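PDB 3NRN: amine oxidase domain-containing protein from Pyrococcus furiosus, which binds adenosine monophosphate at a Rossmann-type nucleotide site and is probably an oxidoreductase related to the flavin-containing amine oxidases, its substrate unknown. Local coordinates for residues A[45-50]-A[307-312]; A[270-275]-A[347-352]; A[55-60]-A[388-393]. One frame throughout, in Å; residues are numbered along the deposited sequence.

In the fold
Three joints show how one chain ties distant parts of its sequence together. Contacts 1 and 2 are neighbours, their centres 13 Å apart: strand 47-50 of contact 1 lies against the two paired strands of contact 2, of which 345-351 is at the sheet edge, with Phe47 on Ala275 and Ser50 O probably taking hydrogen bonds from Gln350 NE2 and Lys271 NZ. Contact 3 lies deeper, about 5 Å from the centre of the chain, its centre 22 Å from that of contact 1; His55 bridges them by touching strand 47-50. Contact 1 lies away from the AMP site. Contacts 2 and 3 do not touch each other, yet both come nearer the nucleotide: the side chains of Tyr352 and Val389 lie about 9 and 8 Å from it.

Contact 1 (A[45-50]-A[307-312]); sequences KGFQLS and LAREGY
Arg309 reaches out of the loop 307-312 to take hold of the carbonyl oxygen of Lys45, just ahead of strand 47-50. Its CG stands anti to the backbone N (chi1 -175°), and a bend at chi3 turns the NE side of the guanidinium toward its target. NE and NH2 of Arg309 both donate to Lys45 O, each at 3.1 Å, and the oxygen lies close to the guanidinium plane. On the way there the side chain passes over Phe47: Arg309 CB makes a CH-pi contact 3.8 Å from the centroid of the Phe47 ring, and the backbone N of Arg309 sits over one face, toward the rim. The guanidinium itself is not stacked flat. Its plane is 69° from the ring, and Phe47 CE2 points at its face, 3.5 Å from Arg309 NE. Further round the ring, CE1 of Phe47 rests on Ala308 CB, while CZ meets CB of Tyr312 at 3.6 Å. Tyr312 closes a type II turn that begins at Arg309, and its hydroxyl is bonded to Glu345. At the other end of the contact Gln48 N donates to Leu307 O over 2.7 Å in an almost straight bond (174°). Gln48 CB lies beside Leu307 CG, and its amide oxygen is bonded to Asn41. Segment 45-50 is thus joined to the loop by one backbone bond, the Arg309 grip on Lys45 and the packing of Phe47. Because the guanidinium gives two N-H groups to a single neutral carbonyl, its rotation is restrained, and its charge would be expected to polarise that carbonyl, without any salt bridge between the segments.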
# COMPACT_ATOMS: atom_id res chain seq x y z
N LYS A 45 -7.48 18.98 -12.77
CA LYS A 45 -8.26 19.15 -13.99
C LYS A 45 -9.64 18.49 -13.94
O LYS A 45 -10.04 17.80 -14.89
CB LYS A 45 -7.47 18.61 -15.18
CG LYS A 45 -6.22 19.40 -15.52
CD LYS A 45 -5.51 18.79 -16.72
CE LYS A 45 -4.43 19.70 -17.27
NZ LYS A 45 -3.40 20.03 -16.24
N GLY A 46 -10.36 18.68 -12.85
CA GLY A 46 -11.69 18.12 -12.72
C GLY A 46 -11.75 16.65 -12.33
O GLY A 46 -12.83 16.05 -12.29
N PHE A 47 -10.59 16.07 -12.04
CA PHE A 47 -10.51 14.67 -11.65
C PHE A 47 -9.96 14.58 -10.23
O PHE A 47 -9.18 15.44 -9.81
CB PHE A 47 -9.56 13.91 -12.57
CG PHE A 47 -10.16 13.53 -13.88
CD1 PHE A 47 -10.75 12.29 -14.06
CD2 PHE A 47 -10.09 14.40 -14.96
CE1 PHE A 47 -11.28 11.92 -15.29
CE2 PHE A 47 -10.62 14.04 -16.20
CZ PHE A 47 -11.21 12.80 -16.36
N GLN A 48 -10.36 13.55 -9.50
CA GLN A 48 -9.84 13.36 -8.16
C GLN A 48 -8.78 12.27 -8.25
O GLN A 48 -9.10 11.09 -8.17
CB GLN A 48 -10.95 12.93 -7.20
CG GLN A 48 -11.90 14.04 -6.78
CD GLN A 48 -11.23 15.10 -5.93
OE1 GLN A 48 -10.57 14.79 -4.93
NE2 GLN A 48 -11.40 16.36 -6.31
N LEU A 49 -7.53 12.66 -8.45
CA LEU A 49 -6.45 11.68 -8.55
C LEU A 49 -5.96 11.40 -7.13
O LEU A 49 -6.55 11.87 -6.15
CB LEU A 49 -5.32 12.23 -9.43
CG LEU A 49 -5.75 12.68 -10.83
CD1 LEU A 49 -4.55 13.24 -11.58
CD2 LEU A 49 -6.36 11.53 -11.60
N SER A 50 -4.88 10.62 -7.00
CA SER A 50 -4.36 10.31 -5.67
C SER A 50 -2.86 10.53 -5.56
O SER A 50 -2.16 10.59 -6.57
CB SER A 50 -4.68 8.86 -5.31
OG SER A 50 -3.96 7.96 -6.13
N LEU A 307 -15.33 11.10 -8.78
CA LEU A 307 -13.88 11.02 -8.86
C LEU A 307 -13.40 11.40 -10.25
O LEU A 307 -12.27 11.86 -10.42
CB LEU A 307 -13.41 9.60 -8.51
CG LEU A 307 -12.98 9.35 -7.07
CD1 LEU A 307 -13.87 10.08 -6.08
CD2 LEU A 307 -13.01 7.86 -6.81
N ALA A 308 -14.25 11.19 -11.25
CA ALA A 308 -13.92 11.53 -12.63
C ALA A 308 -14.59 12.84 -13.03
O ALA A 308 -15.48 13.33 -12.34
CB ALA A 308 -14.36 10.41 -13.57
N ARG A 309 -14.16 13.40 -14.16
CA ARG A 309 -14.74 14.64 -14.66
C ARG A 309 -15.99 14.27 -15.46
O ARG A 309 -16.07 13.16 -16.01
CB ARG A 309 -13.75 15.36 -15.58
CG ARG A 309 -14.21 16.72 -16.08
CD ARG A 309 -13.47 17.11 -17.35
NE ARG A 309 -12.02 17.11 -17.17
CZ ARG A 309 -11.14 17.03 -18.16
NH1 ARG A 309 -11.56 16.96 -19.42
NH2 ARG A 309 -9.84 17.02 -17.90
N GLU A 310 -16.95 15.18 -15.52
CA GLU A 310 -18.19 14.95 -16.26
C GLU A 310 -17.93 14.39 -17.66
O GLU A 310 -17.04 14.86 -18.37
CB GLU A 310 -18.98 16.25 -16.36
CG GLU A 310 -20.20 16.20 -17.28
CD GLU A 310 -21.28 15.24 -16.80
OE1 GLU A 310 -21.73 15.39 -15.64
OE2 GLU A 310 -21.68 14.35 -17.58
N GLY A 311 -18.72 13.39 -18.04
CA GLY A 311 -18.57 12.78 -19.36
C GLY A 311 -17.27 12.03 -19.54
O GLY A 311 -16.89 11.68 -20.66
N TYR A 312 -16.58 11.78 -18.43
CA TYR A 312 -15.32 11.06 -18.47
C TYR A 312 -15.23 9.94 -17.45
O TYR A 312 -15.93 9.94 -16.44
CB TYR A 312 -14.16 12.02 -18.24
CG TYR A 312 -13.73 12.79 -19.47
CD1 TYR A 312 -13.10 12.14 -20.52
CD2 TYR A 312 -13.93 14.16 -19.56
CE1 TYR A 312 -12.68 12.84 -21.65
CE2 TYR A 312 -13.52 14.87 -20.68
CZ TYR A 312 -12.89 14.21 -21.72
OH TYR A 312 -12.47 14.91 -22.82

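Contact 2 (A[270-275]-A[347-352]); sequences IKFNLA and LLAQVY
Leu347 wedges its branch point against the small methyl of Ala275, with Leu347 CG and Ala275 CB 3.5 Å apart. The strand bulges here: Leu347 and Leu348 both face Asn273, a classic beta bulge. Asn273 O accepts from Leu347 N at 3.0 Å, and from Leu348 N only weakly. Beyond the bulge the antiparallel pairing is regular, and on one face Ile270 meets Val351 loosely, whereas bulky Phe272 is paired with small Ala349. The Phe272 ring approaches that methyl obliquely, with 4.4 Å between Phe272 CD1 and Ala349 CB; Trp334 of helix 326-340 then packs edge-to-face on Phe272 and also touches Ala349. Both strands belong to a mixed sheet, in which 345-351 is an outermost strand and 269-277 runs between it and 312-320; helix 326-340 covers one face, and strand 47-50 lies on the other. On that second face polar side chains interlock. Asn273, its CG anti to the carbonyl carbon (chi1 -59°), lays its amide across the neighbouring strand, where ND2 donates to both Gln350 OE1 and Leu348 O, each at 2.9 Å and each from above the carbonyl plane; Leu348 O also takes the Asn273 backbone N-H. The two amide planes are turned 54° apart. Next along, the Lys271 chain crosses the Tyr352 ring at a slant, CD of Lys271 3.3 Å from CE2 of Tyr352, and bends at chi3 to bring its CE up to Gln350 OE1. The ammonium group goes on to the carbonyls of Gly52 and Ser50, and Leu49 packs against Asn273 and Leu348.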
# COMPACT_ATOMS: atom_id res chain seq x y z
N ILE A 270 5.51 3.83 -11.57
CA ILE A 270 4.93 4.92 -12.34
C ILE A 270 3.43 4.71 -12.41
O ILE A 270 2.96 3.60 -12.64
CB ILE A 270 5.52 4.99 -13.78
CG1 ILE A 270 7.02 5.29 -13.71
CG2 ILE A 270 4.82 6.08 -14.58
CD1 ILE A 270 7.68 5.58 -15.05
N LYS A 271 2.70 5.79 -12.18
CA LYS A 271 1.25 5.77 -12.23
C LYS A 271 0.77 6.59 -13.41
O LYS A 271 1.24 7.70 -13.65
CB LYS A 271 0.67 6.35 -10.94
CG LYS A 271 0.27 5.31 -9.90
CD LYS A 271 -0.01 5.95 -8.56
CE LYS A 271 -1.07 7.05 -8.65
NZ LYS A 271 -1.13 7.83 -7.38
N PHE A 272 -0.17 6.03 -14.16
CA PHE A 272 -0.74 6.69 -15.32
C PHE A 272 -2.20 7.01 -15.06
O PHE A 272 -3.00 6.11 -14.80
CB PHE A 272 -0.60 5.79 -16.56
CG PHE A 272 0.82 5.56 -16.98
CD1 PHE A 272 1.43 6.41 -17.90
CD2 PHE A 272 1.57 4.52 -16.44
CE1 PHE A 272 2.76 6.23 -18.26
CE2 PHE A 272 2.90 4.33 -16.80
CZ PHE A 272 3.50 5.19 -17.71
N ASN A 273 -2.54 8.28 -15.12
CA ASN A 273 -3.91 8.72 -14.91
C ASN A 273 -4.45 9.03 -16.31
O ASN A 273 -3.98 9.96 -16.96
CB ASN A 273 -3.93 9.96 -14.02
CG ASN A 273 -3.27 9.71 -12.66
OD1 ASN A 273 -3.86 9.09 -11.78
ND2 ASN A 273 -2.03 10.18 -12.49
N LEU A 274 -5.42 8.24 -16.76
CA LEU A 274 -5.99 8.39 -18.10
C LEU A 274 -7.46 8.80 -18.10
O LEU A 274 -8.28 8.17 -17.44
CB LEU A 274 -5.83 7.07 -18.86
CG LEU A 274 -6.19 7.01 -20.35
CD1 LEU A 274 -5.13 7.76 -21.16
CD2 LEU A 274 -6.26 5.55 -20.80
N ALA A 275 -7.78 9.84 -18.86
CA ALA A 275 -9.16 10.32 -18.96
C ALA A 275 -9.83 9.77 -20.22
O ALA A 275 -9.65 10.32 -21.31
CB ALA A 275 -9.19 11.84 -18.97
N LEU A 347 -3.68 12.35 -18.69
CA LEU A 347 -3.92 13.42 -17.72
C LEU A 347 -2.65 13.74 -16.94
O LEU A 347 -2.28 14.91 -16.79
CB LEU A 347 -5.01 13.03 -16.73
CG LEU A 347 -6.48 13.08 -17.13
CD1 LEU A 347 -7.33 12.57 -15.97
CD2 LEU A 347 -6.87 14.50 -17.49
N LEU A 348 -1.99 12.70 -16.45
CA LEU A 348 -0.78 12.88 -15.66
C LEU A 348 -0.11 11.54 -15.34
O LEU A 348 -0.78 10.55 -15.05
CB LEU A 348 -1.12 13.59 -14.35
CG LEU A 348 -0.01 13.81 -13.32
CD1 LEU A 348 0.84 15.00 -13.73
CD2 LEU A 348 -0.63 14.05 -11.95
N ALA A 349 1.22 11.54 -15.40
CA ALA A 349 2.00 10.36 -15.09
C ALA A 349 2.69 10.73 -13.79
O ALA A 349 3.33 11.78 -13.70
CB ALA A 349 3.02 10.09 -16.18
N GLN A 350 2.56 9.88 -12.77
CA GLN A 350 3.19 10.16 -11.49
C GLN A 350 4.26 9.14 -11.17
O GLN A 350 4.02 7.93 -11.24
CB GLN A 350 2.14 10.16 -10.37
CG GLN A 350 1.21 11.36 -10.37
CD GLN A 350 -0.02 11.12 -9.51
OE1 GLN A 350 -0.84 10.25 -9.81
NE2 GLN A 350 -0.15 11.88 -8.44
N VAL A 351 5.45 9.63 -10.83
CA VAL A 351 6.57 8.77 -10.48
C VAL A 351 6.67 8.68 -8.96
O VAL A 351 6.74 9.69 -8.27
CB VAL A 351 7.91 9.34 -11.01
CG1 VAL A 351 9.05 8.38 -10.67
CG2 VAL A 351 7.83 9.55 -12.51
N TYR A 352 6.68 7.45 -8.44
CA TYR A 352 6.76 7.24 -7.00
C TYR A 352 7.91 6.32 -6.62
O TYR A 352 8.19 5.35 -7.31
CB TYR A 352 5.44 6.66 -6.49
CG TYR A 352 4.28 7.62 -6.54
CD1 TYR A 352 4.29 8.79 -5.78
CD2 TYR A 352 3.16 7.37 -7.33
CE1 TYR A 352 3.22 9.68 -5.80
CE2 TYR A 352 2.08 8.25 -7.37
CZ TYR A 352 2.12 9.41 -6.60
OH TYR A 352 1.05 10.28 -6.63

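Contact 3 (A[55-60]-A[388-393]); sequences HMIPHG and EVDGIA
Asp390 holds CG anti to its carbonyl carbon (chi1 -89°), a setting that carries OD2 from the first turn of helix 388-402 to the beta turn Ile57-Gly60. There OD2 accepts the backbone N-H of His59 at 2.8 Å, in a bent bond (144°). Ile57, with CG2 anti to its backbone N, brings that methyl to 3.1 Å from Asp390 OD2. Beside it Val389 sets CG2 in the crowded position between its own N and carbonyl carbon, and the methyl presses on Pro58 CD at 3.4 Å, tighter than usual for two carbons. The ring of Pro58 also meets Glu388, with Pro58 CG 3.6 Å from Glu388 OE1. Two waters complete the joint: one donates to Met56 O and Glu388 OE1, the other to Gly60 O and Asp390 OD1. His59 ND1 is bonded in turn to Gly179 O. The buried carboxylate is therefore met on OD2 by the His59 N-H and on OD1 by the Leu65 N-H of helix 64-72 and a water. Together with the nearby start of the helix, this would favour its negative charge while joining the turn to a helix whose Val389 side chain is about 8 Å from the bound AMP.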
# COMPACT_ATOMS: atom_id res chain seq x y z
N HIS A 55 -7.00 4.66 -4.96
CA HIS A 55 -8.34 4.74 -4.37
C HIS A 55 -8.89 3.35 -4.18
O HIS A 55 -10.10 3.12 -4.27
CB HIS A 55 -9.25 5.55 -5.30
CG HIS A 55 -8.84 6.98 -5.44
ND1 HIS A 55 -8.98 7.68 -6.62
CD2 HIS A 55 -8.28 7.84 -4.56
CE1 HIS A 55 -8.52 8.91 -6.46
NE2 HIS A 55 -8.09 9.03 -5.21
N MSE A 56 -7.99 2.41 -3.92
CA MSE A 56 -8.33 1.00 -3.78
C MSE A 56 -7.55 0.35 -2.64
O MSE A 56 -6.45 0.78 -2.30
CB MSE A 56 -8.02 0.32 -5.12
CG MSE A 56 -8.31 -1.18 -5.24
SE MSE A 56 -7.94 -1.79 -6.94
CE MSE A 56 -6.24 -1.34 -7.07
N ILE A 57 -8.13 -0.69 -2.06
CA ILE A 57 -7.49 -1.44 -0.98
C ILE A 57 -7.28 -2.84 -1.56
O ILE A 57 -8.20 -3.41 -2.13
CB ILE A 57 -8.41 -1.46 0.27
CG1 ILE A 57 -8.63 -0.03 0.75
CG2 ILE A 57 -7.80 -2.33 1.36
CD1 ILE A 57 -9.62 0.11 1.91
N PRO A 58 -6.06 -3.40 -1.44
CA PRO A 58 -5.75 -4.73 -1.97
C PRO A 58 -6.74 -5.86 -1.67
O PRO A 58 -7.01 -6.70 -2.53
CB PRO A 58 -4.36 -5.01 -1.41
CG PRO A 58 -3.76 -3.64 -1.30
CD PRO A 58 -4.91 -2.84 -0.71
N HIS A 59 -7.28 -5.89 -0.46
CA HIS A 59 -8.22 -6.95 -0.10
C HIS A 59 -9.60 -6.40 0.22
O HIS A 59 -10.38 -7.04 0.92
CB HIS A 59 -7.65 -7.76 1.07
CG HIS A 59 -6.36 -8.43 0.76
ND1 HIS A 59 -6.27 -9.50 -0.11
CD2 HIS A 59 -5.09 -8.16 1.14
CE1 HIS A 59 -5.00 -9.85 -0.25
NE2 HIS A 59 -4.27 -9.05 0.50
N GLY A 60 -9.89 -5.21 -0.29
CA GLY A 60 -11.18 -4.58 -0.08
C GLY A 60 -11.72 -4.49 1.34
O GLY A 60 -11.05 -4.01 2.26
N GLU A 388 0.73 -3.81 0.04
CA GLU A 388 0.51 -2.36 0.10
C GLU A 388 -0.16 -1.83 1.38
O GLU A 388 0.33 -2.09 2.47
CB GLU A 388 -0.28 -1.91 -1.13
CG GLU A 388 -0.18 -0.42 -1.38
CD GLU A 388 -1.40 0.12 -2.10
OE1 GLU A 388 -2.52 -0.30 -1.73
OE2 GLU A 388 -1.24 0.97 -3.01
N VAL A 389 -1.27 -1.11 1.25
CA VAL A 389 -1.93 -0.53 2.43
C VAL A 389 -2.48 -1.56 3.41
O VAL A 389 -2.56 -1.28 4.61
CB VAL A 389 -3.03 0.50 2.05
CG1 VAL A 389 -2.39 1.70 1.37
CG2 VAL A 389 -4.09 -0.12 1.14
N ASP A 390 -2.87 -2.73 2.93
CA ASP A 390 -3.33 -3.75 3.87
C ASP A 390 -2.06 -4.15 4.63
O ASP A 390 -2.11 -4.46 5.82
CB ASP A 390 -3.94 -4.95 3.13
CG ASP A 390 -5.44 -4.77 2.89
OD1 ASP A 390 -6.20 -4.63 3.87
OD2 ASP A 390 -5.86 -4.78 1.72
N GLY A 391 -0.92 -4.13 3.94
CA GLY A 391 0.34 -4.45 4.57
C GLY A 391 0.68 -3.41 5.62
O GLY A 391 1.21 -3.72 6.69
N ILE A 392 0.36 -2.15 5.32
CA ILE A 392 0.60 -1.07 6.26
C ILE A 392 -0.23 -1.30 7.52
O ILE A 392 0.28 -1.20 8.64
CB ILE A 392 0.25 0.29 5.64
CG1 ILE A 392 1.28 0.65 4.56
CG2 ILE A 392 0.19 1.38 6.72
CD1 ILE A 392 1.02 1.97 3.87
N ALA A 393 -1.51 -1.61 7.33
CA ALA A 393 -2.43 -1.87 8.45
C ALA A 393 -1.95 -3.06 9.28
O ALA A 393 -2.05 -3.05 10.51
CB ALA A 393 -3.83 -2.12 7.92
O HOH W 1 -4.53 -0.67 -3.19
O HOH W 2 -8.75 -4.49 3.76